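Local coordinates for CRISPR-associated protein, Cse1 family (Acidimicrobium ferrooxidans, PDB 4H3T) that probably serves as the large subunit of a type I-E Cascade complex, helping CRISPR immunity to recognise invading DNA, at residues Asp73-Glu76 with Trp77-Trp81; Thr209-Glu212 with Thr213-Asn217; Leu218-Trp221 with Gln222-Asn225. The protein carries 1 engineered substitution. All coordinates share one frame; numbering follows the deposited sequence.

In the fold
Contact 1 takes in the N-cap and all but the last residue of helix 74-82, contact 2 is the whole of helix 210-217 with its N-cap, Thr-209, and contact 3 is the loop that follows directly on from it. They come in that order along the chain, yet contact 1 lies close to both of the others: its centre is about 13 Å from that of contact 2 and about 11 Å from that of contact 3, while contacts 2 and 3 have centres about 16 Å apart. The indole N-H of Trp-77 and the carbonyl of Leu-80 hydrogen-bond to Leu-215 O and the Arg-211 guanidinium, and Asp-74 to Tyr-223. Helix 74-82 is thus tied to both the later helix and its exit loop.

Contact 1 (Asp73-Glu76 with Trp77-Trp81); sequences DDAE and WGRLW
Trp-77 N bonds to Asp-73 O at 3.0 Å, and the same i to i+4 pattern carries on through Gly-78 with Asp-74, Arg-79 with Ala-75 and Leu-80 with Glu-76, running 73-76 and 77-81 together as one short helix. The last of these is the longest, Leu-80 N to Glu-76 O at 3.2 Å. Asp-73 is the N-cap: its OD1 takes the N-H of Glu-76 at 2.9 Å in a nearly straight bond (164° at the hydrogen), met almost along the C-O axis. Glu-76, at the third position of the helix, sends its extended chain back past the start, where OE1 receives the N-H of Lys-72. The Asp-73 bond is a classical N-cap, giving a first-turn amide an acceptor; the Glu-76 carboxylate holds the residue before the cap, so the full capping box is not made. Arg-79 folds back along the outer surface. Its chain bends at chi3 (-80°), which lays one guanidinium face over Ala-75 O, 3.8 Å from Arg-79 CZ. Arg-79 NH1 touches Ala-75 CB at 3.9 Å and Arg-79 NH2 reaches Glu-76 CG at 3.8 Å, with the Glu-76 carboxylate and the guanidinium planes 59° apart. The charged ends stay separated, Glu-76 OE2 lying 5.0 Å from Arg-79 NH2, so any attraction is probably modest. Leu-80 leans on the backbone instead, CG sitting 3.5 Å from Glu-76 O. On the buried flank, Trp-77 carries its indole away from the first turn; NE1 bonds to Leu-215 O and the ring meets Phe-348 edge-to-face.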
ATOM      1  N   ASP A  73      19.902   0.753  17.381  1.00 55.55           N
ATOM      2  CA  ASP A  73      19.405  -0.205  18.378  1.00 56.05           C
ATOM      3  C   ASP A  73      18.198   0.351  19.123  1.00 58.71           C
ATOM      4  O   ASP A  73      17.765   1.481  18.858  1.00 53.95           O
ATOM      5  CB  ASP A  73      20.530  -0.575  19.371  1.00 58.97           C
ATOM      6  CG  ASP A  73      21.179   0.581  20.130  1.00 67.02           C
ATOM      7  OD1 ASP A  73      20.625   1.684  20.115  1.00 67.80           O
ATOM      8  OD2 ASP A  73      22.269   0.385  20.676  1.00 71.96           O
ATOM      9  N   ASP A  74      17.656  -0.462  20.033  1.00 57.61           N
ATOM     10  CA  ASP A  74      16.486  -0.103  20.823  1.00 57.96           C
ATOM     11  C   ASP A  74      16.739   1.083  21.731  1.00 63.06           C
ATOM     12  O   ASP A  74      15.810   1.853  21.919  1.00 62.87           O
ATOM     13  CB  ASP A  74      15.982  -1.281  21.674  1.00 59.06           C
ATOM     14  CG  ASP A  74      15.391  -2.383  20.817  1.00 58.88           C
ATOM     15  OD1 ASP A  74      14.498  -2.083  20.007  1.00 60.18           O
ATOM     16  OD2 ASP A  74      15.803  -3.540  20.980  1.00 64.90           O
ATOM     17  N   ALA A  75      17.938   1.210  22.332  1.00 61.63           N
ATOM     18  CA  ALA A  75      18.229   2.351  23.204  1.00 61.62           C
ATOM     19  C   ALA A  75      18.179   3.630  22.408  1.00 61.84           C
ATOM     20  O   ALA A  75      17.555   4.582  22.863  1.00 61.52           O
ATOM     21  CB  ALA A  75      19.600   2.218  23.918  1.00 63.61           C
ATOM     22  N   GLU A  76      18.791   3.666  21.203  1.00 59.92           N
ATOM     23  CA  GLU A  76      18.719   4.877  20.385  1.00 59.51           C
ATOM     24  C   GLU A  76      17.275   5.143  19.983  1.00 60.42           C
ATOM     25  O   GLU A  76      16.841   6.298  20.004  1.00 58.26           O
ATOM     26  CB  GLU A  76      19.627   4.806  19.137  1.00 59.48           C
ATOM     27  CG  GLU A  76      21.107   4.946  19.463  1.00 65.47           C
ATOM     28  CD  GLU A  76      22.058   4.961  18.278  1.00 83.14           C
ATOM     29  OE1 GLU A  76      21.593   5.034  17.115  1.00 61.96           O
ATOM     30  OE2 GLU A  76      23.283   4.869  18.521  1.00 79.63           O
ATOM     31  N   TRP A  77      16.520   4.099  19.601  1.00 56.57           N
ATOM     32  CA  TRP A  77      15.125   4.325  19.188  1.00 54.42           C
ATOM     33  C   TRP A  77      14.326   4.946  20.352  1.00 57.37           C
ATOM     34  O   TRP A  77      13.596   5.888  20.163  1.00 56.19           O
ATOM     35  CB  TRP A  77      14.470   3.002  18.741  1.00 52.41           C
ATOM     36  CG  TRP A  77      13.143   3.179  18.088  1.00 51.56           C
ATOM     37  CD1 TRP A  77      12.890   3.329  16.753  1.00 52.73           C
ATOM     38  CD2 TRP A  77      11.873   3.208  18.741  1.00 51.89           C
ATOM     39  NE1 TRP A  77      11.565   3.601  16.551  1.00 50.29           N
ATOM     40  CE2 TRP A  77      10.911   3.548  17.763  1.00 53.60           C
ATOM     41  CE3 TRP A  77      11.474   3.167  20.074  1.00 54.03           C
ATOM     42  CZ2 TRP A  77       9.544   3.683  18.079  1.00 52.15           C
ATOM     43  CZ3 TRP A  77      10.136   3.298  20.378  1.00 55.58           C
ATOM     44  CH2 TRP A  77       9.198   3.605  19.401  1.00 54.07           C
ATOM     45  N   GLY A  78      14.487   4.368  21.515  1.00 56.52           N
ATOM     46  CA  GLY A  78      13.892   4.803  22.770  1.00 58.89           C
ATOM     47  C   GLY A  78      14.169   6.268  23.087  1.00 63.42           C
ATOM     48  O   GLY A  78      13.246   7.005  23.424  1.00 64.15           O
ATOM     49  N   ARG A  79      15.408   6.731  22.916  1.00 60.45           N
ATOM     50  CA  ARG A  79      15.698   8.155  23.171  1.00 62.21           C
ATOM     51  C   ARG A  79      15.017   9.060  22.124  1.00 63.26           C
ATOM     52  O   ARG A  79      14.614  10.169  22.439  1.00 63.51           O
ATOM     53  CB  ARG A  79      17.220   8.445  23.221  1.00 63.79           C
ATOM     54  CG  ARG A  79      17.917   7.887  24.490  1.00 79.12           C
ATOM     55  CD  ARG A  79      19.384   8.344  24.555  1.00 76.82           C
ATOM     56  NE  ARG A  79      20.233   7.519  23.693  1.00 82.97           N
ATOM     57  CZ  ARG A  79      20.743   6.329  24.021  1.00 91.97           C
ATOM     58  NH1 ARG A  79      20.518   5.806  25.221  1.00 90.26           N
ATOM     59  NH2 ARG A  79      21.482   5.658  23.150  1.00 82.22           N
ATOM     60  N   LEU A  80      14.850   8.597  20.895  1.00 56.68           N
ATOM     61  CA  LEU A  80      14.123   9.387  19.890  1.00 54.29           C
ATOM     62  C   LEU A  80      12.622   9.453  20.224  1.00 60.17           C
ATOM     63  O   LEU A  80      12.031  10.536  20.187  1.00 58.90           O
ATOM     64  CB  LEU A  80      14.317   8.781  18.500  1.00 51.20           C
ATOM     65  CG  LEU A  80      15.720   8.888  17.970  1.00 54.67           C
ATOM     66  CD1 LEU A  80      15.909   8.024  16.750  1.00 52.42           C
ATOM     67  CD2 LEU A  80      16.050  10.312  17.559  1.00 57.56           C
ATOM     68  N   TRP A  81      12.023   8.304  20.587  1.00 57.45           N
ATOM     69  CA  TRP A  81      10.609   8.230  20.924  1.00 57.84           C
ATOM     70  C   TRP A  81      10.292   9.134  22.126  1.00 62.75           C
ATOM     71  O   TRP A  81       9.301   9.838  22.078  1.00 61.84           O
ATOM     72  CB  TRP A  81      10.199   6.786  21.212  1.00 58.58           C
ATOM     73  CG  TRP A  81       8.728   6.629  21.424  1.00 60.30           C
ATOM     74  CD1 TRP A  81       8.075   6.582  22.623  1.00 65.14           C
ATOM     75  CD2 TRP A  81       7.707   6.653  20.409  1.00 58.98           C
ATOM     76  NE1 TRP A  81       6.717   6.487  22.416  1.00 65.38           N
ATOM     77  CE2 TRP A  81       6.462   6.567  21.068  1.00 65.19           C
ATOM     78  CE3 TRP A  81       7.724   6.707  19.004  1.00 58.42           C
ATOM     79  CZ2 TRP A  81       5.249   6.535  20.370  1.00 64.46           C
ATOM     80  CZ3 TRP A  81       6.521   6.638  18.316  1.00 59.28           C
ATOM     81  CH2 TRP A  81       5.305   6.559  19.001  1.00 61.23           C
TER

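Contact 2 (Thr209-Glu212 with Thr213-Asn217); sequences TLRE and TLLLN
Backbone bonds link Thr-209 to Thr-213, Leu-210 to Leu-214, Arg-211 to Leu-215 and Glu-212 to Leu-216, the last being the shortest at 2.8 Å between Leu-216 N and Glu-212 O. Among the side-chain polar groups, Thr-209 OG1 accepts from Glu-212 N at 3.2 Å. Thr-213 OG1 lies 3.1 Å from Thr-209 O. Near the other end, Asn-217 ND2 reaches back to Thr-213 O at 2.8 Å, with the acceptor in the plane of the amide. Residues just ahead of the helix are held too: Glu-212 OE1 takes the N-H of Gln-208, Thr-213 OG1 bonds to Gly-207 N, and Asn-217 ND2 also bonds to Pro-205 O. Packing contacts follow the spacing of a helical turn. The apolar pair is Leu-210 CG with Leu-214 CD1 at 4.2 Å, and Leu-215 CD1 sits over one guanidinium face of Arg-211, toward the rim, 3.7 Å from Arg-211 NH1. With CG anti to the backbone N (chi1 -179°), Arg-211 extends to place that flat group where NH2 bonds to Leu-80 O and Phe-86 makes a cation-pi contact. The segment is a short, largely buried helix opened by a threonine N-cap, with Leu-214 packed on helix 52-68 and Leu-215 on helix 74-82.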
ATOM      1  N   THR A 209       1.094  11.788  14.572  1.00 44.92           N
ATOM      2  CA  THR A 209       1.876  12.829  13.966  1.00 43.76           C
ATOM      3  C   THR A 209       2.828  12.172  12.997  1.00 44.25           C
ATOM      4  O   THR A 209       3.073  10.942  13.072  1.00 43.78           O
ATOM      5  CB  THR A 209       2.622  13.641  15.037  1.00 49.65           C
ATOM      6  OG1 THR A 209       3.646  12.818  15.559  1.00 48.96           O
ATOM      7  CG2 THR A 209       1.738  14.156  16.157  1.00 54.84           C
ATOM      8  N   LEU A 210       3.427  12.983  12.114  1.00 44.96           N
ATOM      9  CA  LEU A 210       4.427  12.498  11.179  1.00 42.53           C
ATOM     10  C   LEU A 210       5.668  12.046  11.895  1.00 44.91           C
ATOM     11  O   LEU A 210       6.256  11.080  11.497  1.00 43.94           O
ATOM     12  CB  LEU A 210       4.809  13.571  10.163  1.00 43.60           C
ATOM     13  CG  LEU A 210       5.774  13.135   9.059  1.00 46.76           C
ATOM     14  CD1 LEU A 210       5.232  11.938   8.250  1.00 44.35           C
ATOM     15  CD2 LEU A 210       6.066  14.272   8.161  1.00 48.02           C
ATOM     16  N   ARG A 211       6.030  12.688  12.996  1.00 45.88           N
ATOM     17  CA  ARG A 211       7.199  12.269  13.765  1.00 48.04           C
ATOM     18  C   ARG A 211       6.986  10.871  14.331  1.00 49.96           C
ATOM     19  O   ARG A 211       7.890  10.047  14.219  1.00 47.84           O
ATOM     20  CB  ARG A 211       7.518  13.262  14.878  1.00 47.53           C
ATOM     21  CG  ARG A 211       8.721  12.866  15.658  1.00 47.35           C
ATOM     22  CD  ARG A 211       9.276  14.033  16.442  1.00 57.78           C
ATOM     23  NE  ARG A 211      10.614  13.685  16.912  1.00 58.78           N
ATOM     24  CZ  ARG A 211      10.880  12.911  17.959  1.00 63.13           C
ATOM     25  NH1 ARG A 211       9.893  12.408  18.695  1.00 57.90           N
ATOM     26  NH2 ARG A 211      12.131  12.618  18.267  1.00 59.44           N
ATOM     27  N   GLU A 212       5.790  10.577  14.864  1.00 47.68           N
ATOM     28  CA  GLU A 212       5.440   9.222  15.338  1.00 46.59           C
ATOM     29  C   GLU A 212       5.480   8.211  14.218  1.00 45.93           C
ATOM     30  O   GLU A 212       6.040   7.143  14.382  1.00 45.13           O
ATOM     31  CB  GLU A 212       4.036   9.155  15.926  1.00 49.15           C
ATOM     32  CG  GLU A 212       3.827   9.846  17.236  1.00 61.04           C
ATOM     33  CD  GLU A 212       2.457   9.545  17.822  1.00 78.87           C
ATOM     34  OE1 GLU A 212       1.722   8.684  17.271  1.00 58.25           O
ATOM     35  OE2 GLU A 212       2.115  10.194  18.835  1.00 74.97           O
ATOM     36  N   THR A 213       4.869   8.541  13.066  1.00 44.37           N
ATOM     37  CA  THR A 213       4.884   7.690  11.869  1.00 43.08           C
ATOM     38  C   THR A 213       6.297   7.367  11.440  1.00 45.22           C
ATOM     39  O   THR A 213       6.605   6.223  11.139  1.00 42.85           O
ATOM     40  CB  THR A 213       4.146   8.392  10.716  1.00 42.93           C
ATOM     41  OG1 THR A 213       2.788   8.558  11.120  1.00 43.94           O
ATOM     42  CG2 THR A 213       4.253   7.654   9.379  1.00 42.13           C
ATOM     43  N   LEU A 214       7.153   8.371  11.394  1.00 42.27           N
ATOM     44  CA  LEU A 214       8.540   8.129  11.003  1.00 42.25           C
ATOM     45  C   LEU A 214       9.243   7.207  12.000  1.00 47.94           C
ATOM     46  O   LEU A 214       9.827   6.219  11.577  1.00 45.81           O
ATOM     47  CB  LEU A 214       9.299   9.426  10.878  1.00 42.61           C
ATOM     48  CG  LEU A 214       8.881  10.332   9.708  1.00 44.49           C
ATOM     49  CD1 LEU A 214       9.652  11.665   9.814  1.00 43.95           C
ATOM     50  CD2 LEU A 214       9.095   9.675   8.330  1.00 46.28           C
ATOM     51  N   LEU A 215       9.045   7.415  13.271  1.00 44.74           N
ATOM     52  CA  LEU A 215       9.646   6.538  14.292  1.00 46.04           C
ATOM     53  C   LEU A 215       9.064   5.109  14.298  1.00 47.44           C
ATOM     54  O   LEU A 215       9.843   4.157  14.474  1.00 47.88           O
ATOM     55  CB  LEU A 215       9.536   7.167  15.659  1.00 47.75           C
ATOM     56  CG  LEU A 215      10.379   8.486  15.824  1.00 51.85           C
ATOM     57  CD1 LEU A 215      10.203   9.053  17.183  1.00 52.34           C
ATOM     58  CD2 LEU A 215      11.862   8.248  15.598  1.00 56.17           C
ATOM     59  N   LEU A 216       7.760   4.930  14.070  1.00 45.30           N
ATOM     60  CA  LEU A 216       7.151   3.580  13.947  1.00 44.27           C
ATOM     61  C   LEU A 216       7.758   2.811  12.793  1.00 46.41           C
ATOM     62  O   LEU A 216       7.724   1.578  12.827  1.00 47.11           O
ATOM     63  CB  LEU A 216       5.625   3.680  13.753  1.00 43.11           C
ATOM     64  CG  LEU A 216       4.912   4.248  15.015  1.00 47.99           C
ATOM     65  CD1 LEU A 216       3.456   4.671  14.711  1.00 48.86           C
ATOM     66  CD2 LEU A 216       4.921   3.235  16.135  1.00 48.52           C
ATOM     67  N   ASN A 217       8.264   3.524  11.745  1.00 40.24           N
ATOM     68  CA  ASN A 217       8.841   2.913  10.549  1.00 40.21           C
ATOM     69  C   ASN A 217      10.370   2.821  10.575  1.00 47.88           C
ATOM     70  O   ASN A 217      10.946   2.140   9.695  1.00 49.50           O
ATOM     71  CB  ASN A 217       8.395   3.675   9.295  1.00 41.87           C
ATOM     72  CG  ASN A 217       7.008   3.353   8.901  1.00 48.05           C
ATOM     73  OD1 ASN A 217       6.812   2.374   8.232  1.00 42.03           O
ATOM     74  ND2 ASN A 217       6.018   4.096   9.377  1.00 39.70           N
TER

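Contact 3 (Leu218-Trp221 with Gln222-Asn225); sequences LVPW and QYRN
Tyr-223 has its CG anti to the carbonyl carbon (chi1 -70°), which swings the phenol ring alongside Pro-220; the two side chains run in the same direction. The proline lies against the CD2-CE2 bond of the ring, its CD 3.6 Å from both CD2 and CE2 of Tyr-223. Pro-220 O lies at the ring edge, in plane and 3.4 Å from CD2 of Tyr-223. Val-219 comes in at about a right angle and sets its CG1 3.8 Å from Tyr-223 CB. The same proline carbonyl receives the N-H of Tyr-223, with N and Pro-220 O 3.0 Å apart, the donor standing above the carbonyl plane and not on a lone pair. One oxygen thus both closes the turn and borders the ring. Beyond, the ring meets Phe-348 edge-to-face, and its OH bonds to Asp-74 OD1 in helix 74-82. Trp-221 turns instead toward Tyr-65, whose hydroxyl bonds to Val-219 O. The backbone of Tyr-223 (phi -78°, psi 70°) then bends again, and Arg-224 N makes a weak bond to Gln-222 O at 2.9 Å. Together these bends form a type I beta turn, Pro-220 to Tyr-223, overlapping an inverse gamma turn centred on Tyr-223.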
ATOM      1  N   LEU A 218      11.013   3.505  11.523  1.00 44.22           N
ATOM      2  CA  LEU A 218      12.464   3.514  11.651  1.00 44.85           C
ATOM      3  C   LEU A 218      12.888   2.344  12.493  1.00 47.07           C
ATOM      4  O   LEU A 218      13.406   2.479  13.575  1.00 48.23           O
ATOM      5  CB  LEU A 218      12.989   4.831  12.187  1.00 45.41           C
ATOM      6  CG  LEU A 218      12.932   5.989  11.181  1.00 50.83           C
ATOM      7  CD1 LEU A 218      13.042   7.308  11.952  1.00 55.36           C
ATOM      8  CD2 LEU A 218      13.968   5.839  10.109  1.00 49.83           C
ATOM      9  N   VAL A 219      12.783   1.168  11.888  1.00 46.00           N
ATOM     10  CA  VAL A 219      13.187  -0.047  12.540  1.00 44.96           C
ATOM     11  C   VAL A 219      14.727   0.044  12.842  1.00 48.20           C
ATOM     12  O   VAL A 219      15.535   0.279  11.898  1.00 45.52           O
ATOM     13  CB  VAL A 219      12.874  -1.298  11.671  1.00 48.20           C
ATOM     14  CG1 VAL A 219      13.255  -2.574  12.419  1.00 49.92           C
ATOM     15  CG2 VAL A 219      11.408  -1.336  11.207  1.00 46.83           C
ATOM     16  N   PRO A 220      15.153  -0.205  14.084  1.00 45.35           N
ATOM     17  CA  PRO A 220      16.589  -0.140  14.361  1.00 48.04           C
ATOM     18  C   PRO A 220      17.378  -1.207  13.587  1.00 53.77           C
ATOM     19  O   PRO A 220      16.864  -2.310  13.342  1.00 50.97           O
ATOM     20  CB  PRO A 220      16.654  -0.334  15.875  1.00 50.86           C
ATOM     21  CG  PRO A 220      15.412   0.275  16.361  1.00 52.65           C
ATOM     22  CD  PRO A 220      14.404  -0.278  15.344  1.00 46.64           C
ATOM     23  N   TRP A 221      18.633  -0.857  13.192  1.00 50.54           N
ATOM     24  CA  TRP A 221      19.509  -1.735  12.402  1.00 50.98           C
ATOM     25  C   TRP A 221      19.784  -3.079  13.114  1.00 54.54           C
ATOM     26  O   TRP A 221      20.000  -4.083  12.449  1.00 54.94           O
ATOM     27  CB  TRP A 221      20.839  -1.033  12.119  1.00 51.80           C
ATOM     28  CG  TRP A 221      20.720   0.228  11.330  1.00 50.59           C
ATOM     29  CD1 TRP A 221      19.709   0.594  10.485  1.00 52.36           C
ATOM     30  CD2 TRP A 221      21.624   1.329  11.377  1.00 50.21           C
ATOM     31  NE1 TRP A 221      19.946   1.848   9.984  1.00 50.46           N
ATOM     32  CE2 TRP A 221      21.160   2.287  10.449  1.00 52.86           C
ATOM     33  CE3 TRP A 221      22.847   1.554  12.032  1.00 52.44           C
ATOM     34  CZ2 TRP A 221      21.820   3.486  10.240  1.00 52.03           C
ATOM     35  CZ3 TRP A 221      23.505   2.749  11.813  1.00 53.38           C
ATOM     36  CH2 TRP A 221      22.961   3.718  10.967  1.00 52.46           C
ATOM     37  N   GLN A 222      19.727  -3.105  14.454  1.00 50.44           N
ATOM     38  CA  GLN A 222      19.918  -4.316  15.251  1.00 52.21           C
ATOM     39  C   GLN A 222      18.875  -5.400  14.931  1.00 54.14           C
ATOM     40  O   GLN A 222      19.149  -6.567  15.129  1.00 54.88           O
ATOM     41  CB  GLN A 222      19.849  -3.937  16.739  1.00 54.63           C
ATOM     42  CG  GLN A 222      20.267  -4.957  17.749  1.00 75.15           C
ATOM     43  CD  GLN A 222      19.969  -4.486  19.181  1.00 89.21           C
ATOM     44  OE1 GLN A 222      19.172  -3.556  19.449  1.00 78.45           O
ATOM     45  NE2 GLN A 222      20.451  -5.237  20.136  1.00 78.84           N
ATOM     46  N   TYR A 223      17.697  -5.044  14.387  1.00 50.46           N
ATOM     47  CA  TYR A 223      16.708  -6.043  13.974  1.00 47.77           C
ATOM     48  C   TYR A 223      17.093  -6.668  12.628  1.00 52.64           C
ATOM     49  O   TYR A 223      16.430  -6.427  11.615  1.00 50.25           O
ATOM     50  CB  TYR A 223      15.310  -5.414  13.866  1.00 46.16           C
ATOM     51  CG  TYR A 223      14.707  -5.042  15.200  1.00 47.92           C
ATOM     52  CD1 TYR A 223      13.882  -5.927  15.884  1.00 51.27           C
ATOM     53  CD2 TYR A 223      14.971  -3.814  15.787  1.00 49.02           C
ATOM     54  CE1 TYR A 223      13.378  -5.617  17.149  1.00 52.64           C
ATOM     55  CE2 TYR A 223      14.474  -3.492  17.051  1.00 50.79           C
ATOM     56  CZ  TYR A 223      13.576  -4.349  17.672  1.00 56.76           C
ATOM     57  OH  TYR A 223      13.027  -4.036  18.890  1.00 57.08           O
ATOM     58  N   ARG A 224      18.152  -7.462  12.610  1.00 52.57           N
ATOM     59  CA  ARG A 224      18.675  -8.065  11.373  1.00 54.70           C
ATOM     60  C   ARG A 224      17.678  -9.049  10.743  1.00 58.78           C
ATOM     61  O   ARG A 224      17.749  -9.321   9.556  1.00 55.93           O
ATOM     62  CB  ARG A 224      20.008  -8.766  11.627  1.00 62.66           C
ATOM     63  CG  ARG A 224      21.150  -7.830  12.056  1.00 74.11           C
ATOM     64  CD  ARG A 224      22.212  -7.691  10.980  1.00 94.12           C
ATOM     65  NE  ARG A 224      22.616  -8.994  10.428  1.00103.05           N
ATOM     66  CZ  ARG A 224      23.073  -9.212   9.192  1.00114.88           C
ATOM     67  NH1 ARG A 224      23.230  -8.198   8.337  1.00 83.53           N
ATOM     68  NH2 ARG A 224      23.382 -10.445   8.801  1.00109.28           N
ATOM     69  N   ASN A 225      16.758  -9.556  11.532  1.00 53.84           N
ATOM     70  CA  ASN A 225      15.654 -10.403  11.049  1.00 53.72           C
ATOM     71  C   ASN A 225      14.568  -9.646  10.338  1.00 56.01           C
ATOM     72  O   ASN A 225      13.771 -10.264   9.630  1.00 52.73           O
ATOM     73  CB  ASN A 225      14.997 -11.154  12.232  1.00 57.00           C
ATOM     74  CG  ASN A 225      14.593 -10.241  13.427  1.00 78.18           C
ATOM     75  OD1 ASN A 225      15.373  -9.339  13.867  1.00 58.15           O
ATOM     76  ND2 ASN A 225      13.390 -10.468  14.019  1.00 67.41           N
TER